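Local coordinates for alkaline phosphatase D (Bacillus subtilis, PDB 2YEQ), which hydrolyses phosphate esters as a phosphodiesterase and alkaline phosphatase with iron and calcium in its active site, at residues Leu107-Pro110 with Gly111-Val114. Residues are numbered along the deposited sequence; the frame is centred on the assembly and turned at random.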
# COMPACT_ATOMS: atom_id res chain seq x y z
N LEU A 107 2.19 1.16 -19.82
CA LEU A 107 3.16 0.07 -19.71
C LEU A 107 3.82 -0.20 -21.07
O LEU A 107 3.24 0.08 -22.12
CB LEU A 107 2.47 -1.21 -19.27
CG LEU A 107 1.76 -1.20 -17.90
CD1 LEU A 107 1.24 -2.61 -17.62
CD2 LEU A 107 2.70 -0.71 -16.82
N PRO A 108 5.00 -0.81 -21.06
CA PRO A 108 5.57 -1.39 -22.29
C PRO A 108 4.64 -2.43 -22.89
O PRO A 108 3.81 -3.02 -22.19
CB PRO A 108 6.85 -2.09 -21.80
CG PRO A 108 7.21 -1.44 -20.54
CD PRO A 108 5.90 -0.96 -19.91
N ALA A 109 4.78 -2.65 -24.20
CA ALA A 109 4.05 -3.71 -24.89
C ALA A 109 4.38 -5.04 -24.21
O ALA A 109 5.49 -5.22 -23.72
CB ALA A 109 4.42 -3.74 -26.38
N PRO A 110 3.40 -5.94 -24.12
CA PRO A 110 3.66 -7.24 -23.51
C PRO A 110 4.88 -7.90 -24.15
O PRO A 110 5.02 -7.88 -25.38
CB PRO A 110 2.39 -8.05 -23.80
CG PRO A 110 1.42 -7.13 -24.46
CD PRO A 110 2.18 -5.94 -24.94
N GLY A 111 5.78 -8.44 -23.33
CA GLY A 111 7.00 -9.07 -23.85
C GLY A 111 8.08 -8.12 -24.36
O GLY A 111 9.16 -8.58 -24.73
N ALA A 112 7.82 -6.81 -24.38
CA ALA A 112 8.86 -5.85 -24.77
C ALA A 112 10.09 -6.06 -23.91
O ALA A 112 10.00 -6.29 -22.71
CB ALA A 112 8.38 -4.40 -24.65
N ASN A 113 11.25 -5.94 -24.54
CA ASN A 113 12.52 -6.17 -23.88
C ASN A 113 13.04 -4.90 -23.20
O ASN A 113 14.01 -4.29 -23.65
CB ASN A 113 13.52 -6.69 -24.92
CG ASN A 113 14.65 -7.46 -24.31
OD1 ASN A 113 14.44 -8.29 -23.43
ND2 ASN A 113 15.86 -7.18 -24.77
N VAL A 114 12.42 -4.52 -22.10
CA VAL A 114 12.78 -3.27 -21.44
C VAL A 114 13.98 -3.45 -20.53
O VAL A 114 14.05 -4.43 -19.79
CB VAL A 114 11.57 -2.67 -20.67
CG1 VAL A 114 10.45 -2.35 -21.65
CG2 VAL A 114 11.06 -3.63 -19.66
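The puckered ring of Pro108 meets its neighbours with CB and CG: Val114 CG1 lies beside both, and the methyl of Ala112 lies near CB alone. Val114 brings only its CG1 methyl to the ring. Pro108 CG is 3.5 Å from Val114 CG1, and the two side chains cross at about a right angle. Val114 CG1 is anti to the carbonyl carbon (chi1 -62°), which turns this methyl to the proline. On the Ala112 side, Pro108 CB to Ala112 CB is 4.0 Å. Tyr267 of strand 263-267 also touches both Pro108 and Val114, and extends the apolar cluster.

The chain reverses in a type II beta turn from Ala109 to Ala112. Pro110 and Gly111 take its two central positions. The positive phi of Gly111, 74°, suits glycine. Ala112 N donates to Ala109 O at 2.9 Å. The N-H points well at the oxygen (159°), but the nitrogen lies above the carbonyl plane instead of on a lone pair. The methyl of Ala112 is also pressed close to this carbonyl, with CB 3.1 Å from Ala109 O. Next comes an inverse gamma turn centred on Asn113, with a weak hydrogen bond from Val114 N to Ala112 O. Asn113 OD1 takes a hydrogen bond from Asn269 ND2, and the backbone of Ala112 also pairs with Asn269.

The loop connects strand 97-105 of the four-stranded antiparallel sheet to strand 117-122 of the large mixed sheet. Pro110 has no N-H to donate and its ring restricts phi, which suits the first central position of the turn. One backbone hydrogen bond closes the reversal, and the apolar contacts of Pro108 with Ala112 and Val114 pack its two arms.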